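Local coordinates for acyl-CoA dehydrogenase domain protein Tcur3483 (PDB 6WY9), which binds FAD and probably acts as an oxidoreductase on the CH-CH group of its donors, at residues A156-R161 and A190-P195; K201-I206 and G249-I254; R356-S361 and Q369-S374; R274-V279 and R345-I350. One frame throughout, in Å; residues are numbered along the deposited sequence.

Contact 1 (A156-R161 and A190-P195); sequences ASLTTR and ACRTDP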
# COMPACT_ATOMS: atom_id res chain seq x y z
N ALA A 156 26.06 -17.40 -3.90
CA ALA A 156 26.79 -18.63 -3.60
C ALA A 156 26.95 -19.54 -4.82
O ALA A 156 27.69 -20.53 -4.73
CB ALA A 156 26.12 -19.39 -2.44
N SER A 157 26.34 -19.21 -5.96
CA SER A 157 26.59 -19.92 -7.21
C SER A 157 27.69 -19.30 -8.05
O SER A 157 27.80 -19.66 -9.22
CB SER A 157 25.31 -19.94 -8.06
OG SER A 157 24.45 -20.94 -7.58
N LEU A 158 28.46 -18.35 -7.52
CA LEU A 158 29.48 -17.71 -8.34
C LEU A 158 30.48 -18.74 -8.88
O LEU A 158 30.74 -19.78 -8.26
CB LEU A 158 30.19 -16.61 -7.51
CG LEU A 158 30.89 -17.15 -6.26
CD1 LEU A 158 32.30 -17.76 -6.56
CD2 LEU A 158 30.91 -16.09 -5.12
N THR A 159 31.04 -18.45 -10.06
CA THR A 159 31.93 -19.37 -10.76
C THR A 159 33.29 -18.79 -11.07
O THR A 159 34.13 -19.52 -11.60
CB THR A 159 31.30 -19.82 -12.10
OG1 THR A 159 31.00 -18.66 -12.89
CG2 THR A 159 30.01 -20.61 -11.85
N THR A 160 33.53 -17.50 -10.82
CA THR A 160 34.89 -16.99 -10.95
C THR A 160 35.80 -17.91 -10.14
O THR A 160 35.55 -18.16 -8.96
CB THR A 160 35.00 -15.54 -10.45
OG1 THR A 160 34.28 -14.65 -11.32
CG2 THR A 160 36.49 -15.09 -10.39
N ARG A 161 36.82 -18.44 -10.78
CA ARG A 161 37.60 -19.51 -10.18
C ARG A 161 39.01 -19.03 -9.86
O ARG A 161 39.58 -18.19 -10.56
CB ARG A 161 37.68 -20.74 -11.09
CG ARG A 161 38.65 -20.58 -12.23
CD ARG A 161 38.92 -21.90 -12.96
NE ARG A 161 40.01 -21.79 -13.93
CZ ARG A 161 39.86 -21.84 -15.25
NH1 ARG A 161 38.66 -22.01 -15.79
NH2 ARG A 161 40.91 -21.73 -16.05
N ALA A 190 35.38 -12.38 -4.43
CA ALA A 190 34.82 -13.67 -4.07
C ALA A 190 35.03 -14.65 -5.21
O ALA A 190 34.55 -14.41 -6.32
CB ALA A 190 33.33 -13.52 -3.74
N CYS A 191 35.76 -15.75 -4.94
CA CYS A 191 36.15 -16.74 -5.95
C CYS A 191 35.78 -18.14 -5.50
O CYS A 191 35.79 -18.46 -4.30
CB CYS A 191 37.68 -16.75 -6.22
SG CYS A 191 38.50 -15.20 -6.62
N ARG A 192 35.52 -19.00 -6.48
CA ARG A 192 35.36 -20.45 -6.27
C ARG A 192 36.74 -21.11 -6.18
O ARG A 192 37.47 -21.19 -7.17
CB ARG A 192 34.55 -21.06 -7.41
CG ARG A 192 34.43 -22.61 -7.36
CD ARG A 192 33.30 -23.05 -6.44
NE ARG A 192 32.17 -22.14 -6.56
CZ ARG A 192 31.21 -21.96 -5.65
NH1 ARG A 192 30.26 -21.06 -5.87
NH2 ARG A 192 31.21 -22.65 -4.51
N THR A 193 37.09 -21.60 -4.99
CA THR A 193 38.36 -22.30 -4.79
C THR A 193 38.21 -23.82 -4.72
O THR A 193 39.21 -24.55 -4.89
CB THR A 193 39.05 -21.76 -3.52
OG1 THR A 193 38.11 -21.63 -2.45
CG2 THR A 193 39.65 -20.36 -3.78
N ASP A 194 37.02 -24.34 -4.48
CA ASP A 194 36.83 -25.79 -4.42
C ASP A 194 35.59 -26.15 -5.21
O ASP A 194 34.47 -26.08 -4.68
CB ASP A 194 36.73 -26.30 -2.99
CG ASP A 194 36.61 -27.82 -2.93
OD1 ASP A 194 36.38 -28.45 -3.98
OD2 ASP A 194 36.77 -28.38 -1.83
N PRO A 195 35.75 -26.56 -6.47
CA PRO A 195 34.59 -26.77 -7.33
C PRO A 195 33.75 -27.97 -6.94
O PRO A 195 32.67 -28.14 -7.51
CB PRO A 195 35.21 -26.95 -8.72
CG PRO A 195 36.74 -26.98 -8.51
CD PRO A 195 36.97 -27.15 -7.05

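Contact 2 (K201-I206 and G249-I254); sequences KGISII and GGWKLI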
# COMPACT_ATOMS: atom_id res chain seq x y z
N LYS A 201 30.51 -23.63 0.67
CA LYS A 201 31.78 -24.04 1.27
C LYS A 201 32.91 -24.13 0.25
O LYS A 201 33.95 -24.72 0.54
CB LYS A 201 31.60 -25.37 2.01
CG LYS A 201 30.24 -25.47 2.70
CD LYS A 201 30.27 -26.01 4.12
CE LYS A 201 30.54 -27.49 4.14
NZ LYS A 201 29.91 -28.23 5.29
N GLY A 202 32.73 -23.54 -0.94
CA GLY A 202 33.72 -23.60 -1.99
C GLY A 202 34.32 -22.26 -2.36
O GLY A 202 35.04 -22.14 -3.35
N ILE A 203 34.08 -21.24 -1.53
CA ILE A 203 34.35 -19.85 -1.87
C ILE A 203 35.46 -19.31 -0.99
O ILE A 203 35.52 -19.63 0.21
CB ILE A 203 33.07 -19.02 -1.70
CG1 ILE A 203 32.02 -19.49 -2.70
CG2 ILE A 203 33.34 -17.50 -1.88
CD1 ILE A 203 30.63 -18.99 -2.37
N SER A 204 36.34 -18.50 -1.57
CA SER A 204 37.29 -17.72 -0.79
C SER A 204 37.25 -16.26 -1.22
O SER A 204 36.87 -15.93 -2.35
CB SER A 204 38.70 -18.29 -0.92
OG SER A 204 38.72 -19.68 -0.66
N ILE A 205 37.60 -15.39 -0.28
CA ILE A 205 37.85 -13.98 -0.56
C ILE A 205 39.34 -13.81 -0.87
O ILE A 205 40.20 -14.25 -0.10
CB ILE A 205 37.42 -13.12 0.64
CG1 ILE A 205 35.89 -13.16 0.79
CG2 ILE A 205 37.97 -11.68 0.56
CD1 ILE A 205 35.11 -12.51 -0.36
N ILE A 206 39.65 -13.20 -2.02
CA ILE A 206 41.04 -12.92 -2.40
C ILE A 206 41.20 -11.44 -2.78
O ILE A 206 40.37 -10.89 -3.53
CB ILE A 206 41.51 -13.81 -3.57
CG1 ILE A 206 41.14 -15.27 -3.31
CG2 ILE A 206 43.02 -13.65 -3.75
CD1 ILE A 206 41.71 -16.29 -4.36
N GLY A 249 36.56 -20.82 3.19
CA GLY A 249 35.79 -20.25 4.28
C GLY A 249 35.31 -18.84 4.00
O GLY A 249 34.99 -18.08 4.92
N GLY A 250 35.22 -18.48 2.72
CA GLY A 250 34.95 -17.10 2.35
C GLY A 250 33.53 -16.64 2.62
O GLY A 250 33.28 -15.43 2.61
N TRP A 251 32.60 -17.55 2.86
CA TRP A 251 31.22 -17.11 2.98
C TRP A 251 31.02 -16.30 4.26
O TRP A 251 30.30 -15.30 4.25
CB TRP A 251 30.26 -18.30 2.92
CG TRP A 251 28.83 -17.84 2.73
CD1 TRP A 251 27.83 -17.88 3.65
CD2 TRP A 251 28.27 -17.25 1.55
NE1 TRP A 251 26.68 -17.36 3.12
CE2 TRP A 251 26.92 -16.96 1.84
CE3 TRP A 251 28.77 -16.93 0.27
CZ2 TRP A 251 26.05 -16.37 0.89
CZ3 TRP A 251 27.92 -16.34 -0.66
CH2 TRP A 251 26.57 -16.06 -0.34
N LYS A 252 31.66 -16.69 5.36
CA LYS A 252 31.50 -15.91 6.58
C LYS A 252 32.09 -14.50 6.43
O LYS A 252 31.62 -13.58 7.08
CB LYS A 252 32.12 -16.63 7.78
CG LYS A 252 31.22 -17.73 8.35
CD LYS A 252 29.78 -17.69 7.77
CE LYS A 252 28.94 -16.53 8.34
NZ LYS A 252 27.57 -16.43 7.75
N LEU A 253 33.12 -14.33 5.60
CA LEU A 253 33.65 -13.00 5.36
C LEU A 253 32.66 -12.19 4.54
O LEU A 253 32.42 -11.01 4.82
CB LEU A 253 34.99 -13.07 4.63
CG LEU A 253 36.24 -13.38 5.45
CD1 LEU A 253 36.07 -14.58 6.40
CD2 LEU A 253 37.37 -13.64 4.49
N ILE A 254 32.10 -12.80 3.49
CA ILE A 254 31.13 -12.09 2.68
C ILE A 254 30.00 -11.58 3.56
O ILE A 254 29.60 -10.40 3.48
CB ILE A 254 30.62 -12.99 1.54
CG1 ILE A 254 31.75 -13.19 0.53
CG2 ILE A 254 29.37 -12.36 0.91
CD1 ILE A 254 31.52 -14.29 -0.50

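Contact 3 (R356-S361 and Q369-S374); sequences RIRPES and QIEQLS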
# COMPACT_ATOMS: atom_id res chain seq x y z
N ARG A 356 10.26 17.46 -11.67
CA ARG A 356 10.75 16.72 -12.82
C ARG A 356 12.01 17.33 -13.42
O ARG A 356 12.47 16.86 -14.47
CB ARG A 356 9.66 16.63 -13.89
CG ARG A 356 9.49 17.94 -14.73
CD ARG A 356 8.25 17.77 -15.64
NE ARG A 356 7.06 17.75 -14.78
CZ ARG A 356 5.88 18.28 -15.12
NH1 ARG A 356 5.71 18.84 -16.33
NH2 ARG A 356 4.87 18.24 -14.24
N ILE A 357 12.61 18.33 -12.80
CA ILE A 357 13.74 19.02 -13.42
C ILE A 357 15.03 18.41 -12.88
O ILE A 357 15.20 18.28 -11.66
CB ILE A 357 13.67 20.53 -13.16
CG1 ILE A 357 12.33 21.11 -13.67
CG2 ILE A 357 14.89 21.23 -13.79
CD1 ILE A 357 12.25 22.68 -13.60
N ARG A 358 15.90 17.97 -13.80
CA ARG A 358 17.17 17.34 -13.47
C ARG A 358 18.15 18.36 -12.85
O ARG A 358 18.05 19.57 -13.09
CB ARG A 358 17.79 16.70 -14.73
CG ARG A 358 17.10 15.35 -15.16
CD ARG A 358 17.52 14.84 -16.54
NE ARG A 358 16.86 13.56 -16.76
CZ ARG A 358 17.44 12.37 -16.56
NH1 ARG A 358 18.73 12.31 -16.20
NH2 ARG A 358 16.75 11.25 -16.75
N PRO A 359 19.12 17.87 -12.07
CA PRO A 359 20.19 18.75 -11.56
C PRO A 359 20.81 19.53 -12.69
O PRO A 359 21.00 19.02 -13.79
CB PRO A 359 21.21 17.76 -10.96
CG PRO A 359 20.35 16.50 -10.63
CD PRO A 359 19.35 16.44 -11.76
N GLU A 360 21.17 20.78 -12.43
CA GLU A 360 21.88 21.60 -13.42
C GLU A 360 20.97 22.09 -14.54
O GLU A 360 21.47 22.68 -15.51
CB GLU A 360 23.06 20.86 -14.09
CG GLU A 360 23.81 19.85 -13.22
CD GLU A 360 24.91 20.47 -12.41
OE1 GLU A 360 24.68 21.59 -11.88
OE2 GLU A 360 26.01 19.87 -12.30
N SER A 361 19.68 21.79 -14.50
CA SER A 361 18.82 22.49 -15.44
C SER A 361 18.08 23.60 -14.70
O SER A 361 17.81 23.49 -13.50
CB SER A 361 17.79 21.56 -16.09
OG SER A 361 18.33 20.84 -17.19
N GLN A 369 18.29 17.38 -6.36
CA GLN A 369 18.77 16.20 -5.63
C GLN A 369 17.69 15.13 -5.51
O GLN A 369 17.99 13.93 -5.56
CB GLN A 369 19.23 16.61 -4.23
CG GLN A 369 20.50 17.40 -4.23
CD GLN A 369 20.85 17.80 -2.81
OE1 GLN A 369 21.49 17.04 -2.08
NE2 GLN A 369 20.38 18.96 -2.40
N ILE A 370 16.46 15.54 -5.24
CA ILE A 370 15.41 14.54 -5.05
C ILE A 370 15.05 13.90 -6.38
O ILE A 370 14.74 12.70 -6.46
CB ILE A 370 14.19 15.17 -4.37
CG1 ILE A 370 14.57 15.57 -2.92
CG2 ILE A 370 13.00 14.15 -4.38
CD1 ILE A 370 13.63 16.61 -2.27
N GLU A 371 15.08 14.69 -7.46
CA GLU A 371 14.92 14.10 -8.78
C GLU A 371 16.01 13.05 -9.04
O GLU A 371 15.72 11.93 -9.48
CB GLU A 371 14.92 15.20 -9.83
CG GLU A 371 14.41 14.76 -11.21
CD GLU A 371 15.42 13.94 -11.99
OE1 GLU A 371 16.65 14.20 -11.85
OE2 GLU A 371 14.98 13.06 -12.77
N GLN A 372 17.29 13.39 -8.81
CA GLN A 372 18.34 12.41 -9.08
C GLN A 372 18.29 11.21 -8.12
O GLN A 372 18.46 10.05 -8.54
CB GLN A 372 19.72 13.06 -9.07
CG GLN A 372 20.83 12.01 -9.25
CD GLN A 372 22.15 12.64 -9.56
OE1 GLN A 372 22.44 13.73 -9.08
NE2 GLN A 372 22.97 11.98 -10.38
N LEU A 373 17.97 11.45 -6.83
CA LEU A 373 17.91 10.36 -5.86
C LEU A 373 16.77 9.40 -6.17
O LEU A 373 16.89 8.21 -5.90
CB LEU A 373 17.76 10.91 -4.42
CG LEU A 373 19.08 11.43 -3.82
CD1 LEU A 373 18.84 12.24 -2.54
CD2 LEU A 373 20.09 10.29 -3.56
N SER A 374 15.65 9.91 -6.70
CA SER A 374 14.59 9.01 -7.18
C SER A 374 15.10 8.03 -8.22
O SER A 374 14.59 6.90 -8.31
CB SER A 374 13.45 9.81 -7.81
OG SER A 374 12.79 10.59 -6.85

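Contact 4 (R274-V279 and R345-I350); sequences RLWEDV and RTLTGI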
# COMPACT_ATOMS: atom_id res chain seq x y z
N ARG A 274 17.14 14.87 5.95
CA ARG A 274 17.53 16.26 5.65
C ARG A 274 16.75 16.84 4.46
O ARG A 274 16.34 18.01 4.48
CB ARG A 274 19.04 16.34 5.38
CG ARG A 274 19.93 15.98 6.56
CD ARG A 274 19.54 16.75 7.82
NE ARG A 274 20.62 16.85 8.81
CZ ARG A 274 21.54 17.82 8.82
NH1 ARG A 274 21.55 18.77 7.89
NH2 ARG A 274 22.47 17.83 9.76
N LEU A 275 16.61 16.06 3.40
CA LEU A 275 15.88 16.52 2.23
C LEU A 275 14.40 16.75 2.56
O LEU A 275 13.81 17.71 2.08
CB LEU A 275 16.05 15.51 1.09
CG LEU A 275 17.44 15.64 0.46
CD1 LEU A 275 17.81 14.47 -0.50
CD2 LEU A 275 17.64 17.02 -0.25
N TRP A 276 13.79 15.86 3.35
CA TRP A 276 12.43 16.08 3.84
C TRP A 276 12.33 17.43 4.56
O TRP A 276 11.43 18.23 4.27
CB TRP A 276 12.02 14.92 4.76
CG TRP A 276 10.61 15.05 5.37
CD1 TRP A 276 9.47 14.42 4.93
CD2 TRP A 276 10.24 15.78 6.54
NE1 TRP A 276 8.40 14.76 5.74
CE2 TRP A 276 8.83 15.58 6.73
CE3 TRP A 276 10.93 16.60 7.43
CZ2 TRP A 276 8.13 16.18 7.78
CZ3 TRP A 276 10.22 17.20 8.47
CH2 TRP A 276 8.82 16.98 8.63
N GLU A 277 13.25 17.72 5.47
CA GLU A 277 13.26 19.02 6.13
C GLU A 277 13.37 20.16 5.14
O GLU A 277 12.74 21.21 5.32
CB GLU A 277 14.41 19.11 7.12
CG GLU A 277 14.30 18.21 8.30
CD GLU A 277 15.52 18.36 9.18
OE1 GLU A 277 16.67 18.31 8.68
OE2 GLU A 277 15.32 18.61 10.38
N ASP A 278 14.25 20.03 4.14
CA ASP A 278 14.42 21.11 3.19
C ASP A 278 13.14 21.34 2.40
O ASP A 278 12.79 22.49 2.08
CB ASP A 278 15.56 20.81 2.24
CG ASP A 278 16.91 20.79 2.92
OD1 ASP A 278 17.09 21.37 4.02
OD2 ASP A 278 17.80 20.16 2.32
N VAL A 279 12.43 20.25 2.06
CA VAL A 279 11.18 20.39 1.34
C VAL A 279 10.13 21.08 2.21
O VAL A 279 9.39 21.95 1.71
CB VAL A 279 10.68 19.03 0.81
CG1 VAL A 279 9.26 19.20 0.23
CG2 VAL A 279 11.65 18.54 -0.33
N ARG A 345 9.32 9.36 -3.81
CA ARG A 345 8.11 9.55 -4.62
C ARG A 345 7.30 10.69 -4.08
O ARG A 345 6.81 11.54 -4.82
CB ARG A 345 7.22 8.29 -4.60
CG ARG A 345 7.73 7.09 -5.42
CD ARG A 345 6.82 5.86 -5.16
NE ARG A 345 5.41 6.09 -5.54
CZ ARG A 345 4.62 5.11 -5.95
NH1 ARG A 345 5.10 3.88 -6.06
NH2 ARG A 345 3.36 5.34 -6.26
N THR A 346 7.14 10.72 -2.75
CA THR A 346 6.21 11.63 -2.11
C THR A 346 6.72 13.07 -2.18
O THR A 346 5.96 13.98 -2.52
CB THR A 346 5.99 11.20 -0.66
OG1 THR A 346 5.49 9.86 -0.62
CG2 THR A 346 4.98 12.14 0.02
N LEU A 347 8.01 13.29 -1.88
CA LEU A 347 8.60 14.63 -1.96
C LEU A 347 8.61 15.15 -3.39
O LEU A 347 8.43 16.36 -3.60
CB LEU A 347 10.04 14.68 -1.40
CG LEU A 347 10.20 14.39 0.12
CD1 LEU A 347 11.70 14.44 0.55
CD2 LEU A 347 9.32 15.35 1.05
N THR A 348 8.84 14.27 -4.38
CA THR A 348 8.74 14.69 -5.77
C THR A 348 7.34 15.26 -6.07
O THR A 348 7.21 16.30 -6.74
CB THR A 348 9.07 13.49 -6.70
OG1 THR A 348 10.46 13.16 -6.58
CG2 THR A 348 8.81 13.86 -8.18
N GLY A 349 6.29 14.56 -5.64
CA GLY A 349 4.95 15.10 -5.82
C GLY A 349 4.79 16.47 -5.19
O GLY A 349 4.23 17.39 -5.81
N ILE A 350 5.31 16.65 -3.97
CA ILE A 350 5.16 17.94 -3.29
C ILE A 350 5.86 19.05 -4.05
O ILE A 350 5.43 20.21 -4.03
CB ILE A 350 5.68 17.84 -1.84
CG1 ILE A 350 4.74 16.90 -1.03
CG2 ILE A 350 5.83 19.27 -1.22
CD1 ILE A 350 5.34 16.47 0.41

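Contact 1 (A156-R161 and A190-P195)
Arg192 reaches from the end of strand 190-192 to the loop 156-161 and lays the edge of its guanidinium group against two backbone carbonyls. Its CG stands anti to the backbone N (chi1 175°), and further bends at chi2 and chi3 fold the chain back along the loop. NH1 meets Leu158 O at 2.8 Å in the carbonyl plane, on a lone pair, while NE reaches the same Leu158 O at 3.2 Å, so two nitrogens grip one oxygen side-on. NH1 also donates to Ala156 O at 2.9 Å; here the donor sits 46° above the carbonyl plane although the oxygen remains close to the guanidinium plane. NH2 turns to Lys199 O. Beside this grip the Leu158 side chain passes obliquely across that of Arg192, its CD1 lying 3.7 Å from Cys191 C and its CD2 3.8 Å from Ala190 CB. The backbones join by a single bridge between Arg161 and Arg192, where Arg192 N donates to Thr160 O at 2.6 Å in a nearly straight bond. Thr160 OG1 and Thr159 N both bond to Glu148, which holds the loop from another direction. A leucine in place of Arg192 would probably deprive the Ala156 and Leu158 carbonyls of these donors and leave the loop leading into strand 161-164 freer to shift. The chemistry is thus that of a cation spent on neutral carbonyls: its in-plane N-H groups, together with Glu148, are consistent with a fixed course for this irregular loop, in the middle domain near the FAD-binding Tyr146, which lies beside Ala190.

Contact 2 (K201-I206 and G249-I254)
Ile203 and Ile205 both carry CG1 beside the backbone N, but they part at the second torsion: Ile203 is extended at chi2 (165°), whereas Ile205 is folded (-66°). The extended branch takes Ile203 CD1 to the six-membered ring of Trp251, 3.8 Å from CE3, with the two side chains side by side and pointing the same way. The folded branch brings Ile205 CD1 to 3.5 Å from Ile254 CG1, where the side chains cross obliquely. Ile254 is itself extended, and its CD1 also meets Ile203 CG2 at 3.9 Å, roughly at right angles, so that it touches both isoleucines of the strand. Leu253 CD2 also lies 3.9 Å from Ile205 CB, these side chains again running obliquely to each other. The start of the helix comes very near the strand: Gly250 CA is 4.0 Å from Ser204 CA, and a beta carbon on Gly250 would collide with Ser204 CA and Ile203 O. This closeness allows Gly250 N to donate to Ile203 O at 2.8 Å, from above the carbonyl plane. Ser204 points away from the helix and bonds through OG to Thr193. Trp251 is held from outside the pair by an edge-to-face stack with His200. The short strand and helix axes approach to 6.9 Å at 60°, a helix laid across one face of the sheet. Such an interface, between the beta middle domain and the first helix of the C-terminal helical domain, is that of the acyl-CoA dehydrogenase fold; Ile254 and Ile205 also touch the FAD-binding Tyr146.

Contact 3 (R356-S361 and Q369-S374)
Over one face of the Arg358 guanidinium lies OE2 of Glu371, the guanidinium and carboxylate planes being 46° apart. The separation of Arg358 NE from Glu371 OE2, 4.4 Å, and the oxygen's place well out of the guanidinium plane mean that charge alone relates them, without a hydrogen bond. The carboxylate meets aliphatic carbon instead: Glu371 OE1 is 3.5 Å from Arg358 CG and 3.5 Å from Pro359 CD. Glu371 is placed there by CG anti to the backbone N (chi1 -165°) and a bend at chi2, which also brings its CB within 3.6 Å of Ile357 O. Next to it the Pro359 and Gln372 side chains cross at about a right angle, Pro359 CG lying 3.8 Å from Gln372 CB. The stronger polar partners lie elsewhere. Glu371 OE1 forms a salt bridge with Arg375 and OE2 a hydrogen bond to a polar side chain of a neighbouring subunit, whose backbone takes up Arg358 NE and NH2. A leucine instead of Glu371 would probably cost Arg375 this salt bridge and the neighbouring subunit its hydrogen bond to OE2, and leave the charges of Arg358 and Arg375 less balanced. The buried carboxylate therefore probably offsets two arginines at once, at a type II turn (Arg358 to Ser361) that lies against the subunit interface.

Contact 4 (R274-V279 and R345-I350)
Apolar contacts carry this helix pair, and Leu347 makes most of them. With its CG anti to the carbonyl carbon (chi1 -65°) and its chain extended at chi2, Leu347 points at helix 274-279 and divides its two methyls. CD1 comes down on the backbone, 3.7 Å from Trp276 CA, while CD2 fits between side chains, 3.9 Å from Val279 CB and 4.0 Å from Trp276 CD1. The indole and the leucine cross at about a right angle, and the methyl approaches the ring obliquely. One turn further along, Val279 CG1, anti to the backbone N (chi1 172°), meets Ile350 CG2 at 3.7 Å, the two branched side chains crossing obliquely. Val279 thus touches both Leu347 and Ile350, residues three apart on their helix.

No hydrogen bond links the two segments, and the polar groups look elsewhere. Trp276 NE1 donates to Leu298 O in helix 292-321, which helps fix the rotation of the indole, and its ring meets that of Tyr302. Arg345 NH1 bonds to a polar side chain of a neighbouring subunit.

As to geometry, the short axes run 19° apart in the same N-to-C sense and approach to 10.8 Å, a spacing wide enough for side chains, not backbones, to fill the interface. Helix 292-321 borders the pair through Trp276 and Ile350, whereas helix 369-380 lies against Leu275, Val279 and Thr348, so helices 263-286 and 326-350 pack within the C-terminal helical bundle with a further helix at each of these two borders.

Overall arrangement
From the N terminus, contact 1 comes first, closing a loop of 28 residues that includes strand 168-176. Contact 2 opens only after it has closed and ties strand 203-209 to the start of helix 250-260, closing a loop of 42 residues with strands but no helix and joining the middle domain to the C-terminal helices. These two touch through the adjoining strands 186-192 and 203-209, where Thr193 meets Gly202 and Ser204. Contact 4 follows, spanning 65 mostly helical residues that include helix 292-321, and contact 3 closes a short loop of 7 residues last. All four run in series; none nests or crosses. Contacts 3 and 4 touch through helix 369-380, about 40 Å (centre to centre) from the first pair, across the chain's centre.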